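PDB 5THW: deacylase from Burkholderia multivorans, which probably hydrolyses N-carbamoyl amino acids, as a two-zinc amidase of the peptidase M20 family. Local coordinates for residues Glu238-Ala246 with Arg257-Val266. Numbering follows the deposited sequence.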
ATOM      1  N   GLU A 238     -14.698  -7.654  -1.241  1.00 29.35           N
ATOM      2  CA  GLU A 238     -13.913  -6.471  -0.922  1.00 35.11           C
ATOM      3  C   GLU A 238     -14.080  -6.242   0.565  1.00 33.56           C
ATOM      4  O   GLU A 238     -15.212  -6.149   1.055  1.00 41.37           O
ATOM      5  CB  GLU A 238     -14.360  -5.248  -1.730  1.00 35.14           C
ATOM      6  CG  GLU A 238     -13.939  -5.290  -3.196  1.00 43.87           C
ATOM      7  CD  GLU A 238     -14.352  -4.037  -3.965  1.00 45.94           C
ATOM      8  OE1 GLU A 238     -13.944  -3.888  -5.142  1.00 38.57           O
ATOM      9  OE2 GLU A 238     -15.081  -3.202  -3.383  1.00 37.88           O
ATOM     10  N   ILE A 239     -12.966  -6.194   1.283  1.00 27.44           N
ATOM     11  CA  ILE A 239     -12.968  -6.005   2.727  1.00 27.92           C
ATOM     12  C   ILE A 239     -12.164  -4.759   3.051  1.00 28.32           C
ATOM     13  O   ILE A 239     -11.098  -4.521   2.474  1.00 34.47           O
ATOM     14  CB  ILE A 239     -12.400  -7.229   3.478  1.00 33.22           C
ATOM     15  CG1 ILE A 239     -13.241  -8.474   3.188  1.00 33.17           C
ATOM     16  CG2 ILE A 239     -12.320  -6.963   4.984  1.00 27.92           C
ATOM     17  CD1 ILE A 239     -12.690  -9.738   3.813  1.00 38.15           C
ATOM     18  N   THR A 240     -12.688  -3.957   3.966  1.00 32.45           N
ATOM     19  CA  THR A 240     -11.952  -2.835   4.526  1.00 28.07           C
ATOM     20  C   THR A 240     -11.950  -3.006   6.035  1.00 35.42           C
ATOM     21  O   THR A 240     -13.017  -3.096   6.652  1.00 41.60           O
ATOM     22  CB  THR A 240     -12.581  -1.494   4.137  1.00 30.30           C
ATOM     23  OG1 THR A 240     -12.511  -1.316   2.713  1.00 37.05           O
ATOM     24  CG2 THR A 240     -11.829  -0.344   4.814  1.00 31.62           C
ATOM     25  N   PHE A 241     -10.758  -3.070   6.618  1.00 29.88           N
ATOM     26  CA  PHE A 241     -10.580  -3.013   8.060  1.00 39.90           C
ATOM     27  C   PHE A 241     -10.230  -1.585   8.434  1.00 43.62           C
ATOM     28  O   PHE A 241      -9.432  -0.936   7.750  1.00 42.31           O
ATOM     29  CB  PHE A 241      -9.471  -3.958   8.540  1.00 27.23           C
ATOM     30  CG  PHE A 241      -9.912  -5.379   8.710  1.00 41.32           C
ATOM     31  CD1 PHE A 241     -11.210  -5.676   9.090  1.00 38.75           C
ATOM     32  CD2 PHE A 241      -9.025  -6.425   8.489  1.00 45.30           C
ATOM     33  CE1 PHE A 241     -11.616  -6.987   9.241  1.00 36.86           C
ATOM     34  CE2 PHE A 241      -9.428  -7.741   8.647  1.00 35.92           C
ATOM     35  CZ  PHE A 241     -10.722  -8.020   9.025  1.00 30.77           C
ATOM     36  N   THR A 242     -10.841  -1.094   9.506  1.00 37.94           N
ATOM     37  CA  THR A 242     -10.532   0.225  10.035  1.00 36.85           C
ATOM     38  C   THR A 242     -10.060   0.069  11.474  1.00 44.53           C
ATOM     39  O   THR A 242     -10.785  -0.469  12.321  1.00 40.97           O
ATOM     40  CB  THR A 242     -11.741   1.158   9.945  1.00 43.74           C
ATOM     41  OG1 THR A 242     -12.199   1.200   8.590  1.00 49.05           O
ATOM     42  CG2 THR A 242     -11.352   2.569  10.362  1.00 37.64           C
ATOM     43  N   GLY A 243      -8.847   0.533  11.746  1.00 40.26           N
ATOM     44  CA  GLY A 243      -8.346   0.539  13.099  1.00 30.39           C
ATOM     45  C   GLY A 243      -8.095   1.947  13.584  1.00 44.88           C
ATOM     46  O   GLY A 243      -8.944   2.831  13.427  1.00 46.92           O
ATOM     47  N   GLN A 244      -6.918   2.181  14.150  1.00 47.36           N
ATOM     48  CA  GLN A 244      -6.537   3.501  14.621  1.00 40.68           C
ATOM     49  C   GLN A 244      -5.130   3.765  14.127  1.00 42.76           C
ATOM     50  O   GLN A 244      -4.191   3.057  14.507  1.00 41.14           O
ATOM     51  CB  GLN A 244      -6.605   3.588  16.153  1.00 41.03           C
ATOM     52  CG  GLN A 244      -6.306   4.973  16.728  1.00 37.33           C
ATOM     53  CD  GLN A 244      -7.037   6.088  15.995  1.00 41.03           C
ATOM     54  OE1 GLN A 244      -8.260   6.222  16.094  1.00 43.53           O
ATOM     55  NE2 GLN A 244      -6.287   6.891  15.246  1.00 35.24           N
ATOM     56  N   GLU A 245      -4.999   4.758  13.258  1.00 41.70           N
ATOM     57  CA  GLU A 245      -3.696   5.193  12.791  1.00 42.52           C
ATOM     58  C   GLU A 245      -2.978   5.963  13.893  1.00 41.09           C
ATOM     59  O   GLU A 245      -3.558   6.856  14.518  1.00 48.64           O
ATOM     60  CB  GLU A 245      -3.880   6.039  11.534  1.00 40.51           C
ATOM     61  CG  GLU A 245      -2.814   7.054  11.238  1.00 55.66           C
ATOM     62  CD  GLU A 245      -3.199   7.904  10.044  1.00 64.88           C
ATOM     63  OE1 GLU A 245      -4.361   7.782   9.605  1.00 66.76           O
ATOM     64  OE2 GLU A 245      -2.359   8.685   9.548  1.00 67.34           O
ATOM     65  N   ALA A 246      -1.727   5.596  14.155  1.00 39.15           N
ATOM     66  CA  ALA A 246      -0.958   6.221  15.224  1.00 39.14           C
ATOM     67  C   ALA A 246       0.520   5.977  14.964  1.00 43.69           C
ATOM     68  O   ALA A 246       0.891   5.092  14.189  1.00 47.65           O
ATOM     69  CB  ALA A 246      -1.361   5.678  16.601  1.00 31.74           C
ATOM     70  N   ARG A 257      -4.739  -0.739  17.440  1.00 43.54           N
ATOM     71  CA  ARG A 257      -5.761  -1.335  16.571  1.00 44.54           C
ATOM     72  C   ARG A 257      -5.181  -1.295  15.151  1.00 38.54           C
ATOM     73  O   ARG A 257      -5.539  -0.440  14.333  1.00 39.00           O
ATOM     74  CB  ARG A 257      -7.111  -0.597  16.680  1.00 47.56           C
ATOM     75  CG  ARG A 257      -7.639  -0.510  18.102  1.00 52.91           C
ATOM     76  CD  ARG A 257      -9.133  -0.228  18.178  1.00 54.20           C
ATOM     77  NE  ARG A 257      -9.488   1.135  17.797  1.00 60.97           N
ATOM     78  CZ  ARG A 257     -10.285   1.456  16.778  1.00 63.40           C
ATOM     79  NH1 ARG A 257     -10.828   0.508  16.023  1.00 54.28           N
ATOM     80  NH2 ARG A 257     -10.548   2.733  16.521  1.00 64.96           N
ATOM     81  N   ASP A 258      -4.277  -2.235  14.876  1.00 30.87           N
ATOM     82  CA  ASP A 258      -3.526  -2.307  13.624  1.00 30.98           C
ATOM     83  C   ASP A 258      -4.386  -2.966  12.543  1.00 39.38           C
ATOM     84  O   ASP A 258      -4.722  -4.150  12.644  1.00 41.31           O
ATOM     85  CB  ASP A 258      -2.231  -3.083  13.854  1.00 27.92           C
ATOM     86  CG  ASP A 258      -1.276  -3.016  12.672  1.00 38.83           C
ATOM     87  OD1 ASP A 258      -0.055  -2.929  12.919  1.00 34.66           O
ATOM     88  OD2 ASP A 258      -1.732  -3.027  11.504  1.00 37.87           O
ATOM     89  N   ALA A 259      -4.749  -2.206  11.502  1.00 34.86           N
ATOM     90  CA  ALA A 259      -5.601  -2.761  10.456  1.00 32.01           C
ATOM     91  C   ALA A 259      -4.831  -3.712   9.542  1.00 33.46           C
ATOM     92  O   ALA A 259      -5.419  -4.643   8.978  1.00 33.98           O
ATOM     93  CB  ALA A 259      -6.239  -1.636   9.637  1.00 31.31           C
ATOM     94  N   LEU A 260      -3.522  -3.502   9.386  1.00 29.57           N
ATOM     95  CA  LEU A 260      -2.727  -4.411   8.565  1.00 29.55           C
ATOM     96  C   LEU A 260      -2.465  -5.729   9.287  1.00 29.07           C
ATOM     97  O   LEU A 260      -2.301  -6.766   8.636  1.00 36.53           O
ATOM     98  CB  LEU A 260      -1.411  -3.747   8.141  1.00 26.28           C
ATOM     99  CG  LEU A 260      -0.500  -4.632   7.278  1.00 34.78           C
ATOM    100  CD1 LEU A 260      -1.240  -5.090   6.026  1.00 29.51           C
ATOM    101  CD2 LEU A 260       0.788  -3.903   6.912  1.00 31.21           C
ATOM    102  N   LEU A 261      -2.386  -5.703  10.620  1.00 30.54           N
ATOM    103  CA  LEU A 261      -2.344  -6.953  11.372  1.00 31.45           C
ATOM    104  C   LEU A 261      -3.594  -7.787  11.104  1.00 31.79           C
ATOM    105  O   LEU A 261      -3.505  -9.005  10.900  1.00 34.49           O
ATOM    106  CB  LEU A 261      -2.193  -6.667  12.862  1.00 27.77           C
ATOM    107  CG  LEU A 261      -2.084  -7.923  13.716  1.00 33.59           C
ATOM    108  CD1 LEU A 261      -0.812  -8.670  13.346  1.00 33.25           C
ATOM    109  CD2 LEU A 261      -2.121  -7.575  15.192  1.00 28.36           C
ATOM    110  N   GLY A 262      -4.767  -7.142  11.087  1.00 27.32           N
ATOM    111  CA  GLY A 262      -5.997  -7.845  10.751  1.00 33.18           C
ATOM    112  C   GLY A 262      -6.006  -8.378   9.327  1.00 35.17           C
ATOM    113  O   GLY A 262      -6.349  -9.541   9.089  1.00 32.44           O
ATOM    114  N   ALA A 263      -5.663  -7.522   8.359  1.00 33.51           N
ATOM    115  CA  ALA A 263      -5.642  -7.953   6.961  1.00 36.63           C
ATOM    116  C   ALA A 263      -4.620  -9.061   6.733  1.00 36.47           C
ATOM    117  O   ALA A 263      -4.859  -9.988   5.950  1.00 34.18           O
ATOM    118  CB  ALA A 263      -5.350  -6.765   6.041  1.00 26.26           C
ATOM    119  N   SER A 264      -3.476  -8.986   7.412  1.00 34.07           N
ATOM    120  CA  SER A 264      -2.469 -10.028   7.256  1.00 34.34           C
ATOM    121  C   SER A 264      -3.009 -11.374   7.706  1.00 34.16           C
ATOM    122  O   SER A 264      -2.801 -12.394   7.037  1.00 32.55           O
ATOM    123  CB  SER A 264      -1.217  -9.661   8.044  1.00 31.86           C
ATOM    124  OG  SER A 264      -0.665  -8.459   7.543  1.00 37.42           O
ATOM    125  N   ARG A 265      -3.750 -11.386   8.814  1.00 31.72           N
ATOM    126  CA  ARG A 265      -4.317 -12.633   9.313  1.00 28.29           C
ATOM    127  C   ARG A 265      -5.441 -13.136   8.418  1.00 30.54           C
ATOM    128  O   ARG A 265      -5.661 -14.347   8.324  1.00 31.49           O
ATOM    129  CB  ARG A 265      -4.803 -12.446  10.749  1.00 28.18           C
ATOM    130  CG  ARG A 265      -3.674 -12.323  11.757  1.00 28.32           C
ATOM    131  CD  ARG A 265      -4.191 -11.984  13.144  1.00 28.79           C
ATOM    132  NE  ARG A 265      -3.100 -11.912  14.109  1.00 34.96           N
ATOM    133  CZ  ARG A 265      -3.211 -11.406  15.332  1.00 35.28           C
ATOM    134  NH1 ARG A 265      -4.371 -10.917  15.753  1.00 35.77           N
ATOM    135  NH2 ARG A 265      -2.155 -11.390  16.135  1.00 38.15           N
ATOM    136  N   VAL A 266      -6.165 -12.237   7.750  1.00 27.49           N
ATOM    137  CA  VAL A 266      -7.174 -12.715   6.815  1.00 38.21           C
ATOM    138  C   VAL A 266      -6.511 -13.333   5.586  1.00 36.15           C
ATOM    139  O   VAL A 266      -6.989 -14.338   5.054  1.00 27.72           O
ATOM    140  CB  VAL A 266      -8.156 -11.586   6.454  1.00 27.50           C
ATOM    141  CG1 VAL A 266      -9.136 -12.054   5.390  1.00 27.66           C
ATOM    142  CG2 VAL A 266      -8.928 -11.160   7.700  1.00 27.95           C
TER
HETATM  143  O   HOH W   1      -3.464   1.439  16.536  1.00 34.72           O
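The carbonyl oxygen Arg257 O accepts a hydrogen bond of 3.0 Å from Gln244 N, nearly straight (161°) and in the carbonyl plane on a lone pair, and is also met by the weaker CA-H...O contact of Gly243 CA at 3.2 Å. A water continues this pairing, donating to Gln244 O and accepting from Arg257 N. The bonds join the loop leaving strand 225-242 to the residues leading into helix 259-275 in the M20 dimerisation domain, where the helix covers one face of the sheet; helix 259-266 runs roughly antiparallel to strand 238-242 (144°). The two backbones come closest at Gly243 and Arg257, CA to CA 4.7 Å. A bend at chi3 (-72°) turns one face of the Arg257 guanidinium onto the Gly243-Gln244 peptide, while NH1 is hydrogen-bonded to Gly335 O. At the helix start, Asp258 is the N-cap, its OD2 accepting from Leu261 N and, weakly, from Leu260 N. Further along, Phe241 packs against the first two turns of the helix, CB against the methyl of Ala259 and CD2 3.5 Å from Ala263 N, with Ile239 CG2 over one ring face. On the helix's far side Ser264 packs on Val267 of the second subunit. Val266 closes the apolar contact, its CG2 meeting the ring edge at Phe241 CE2, 3.6 Å away.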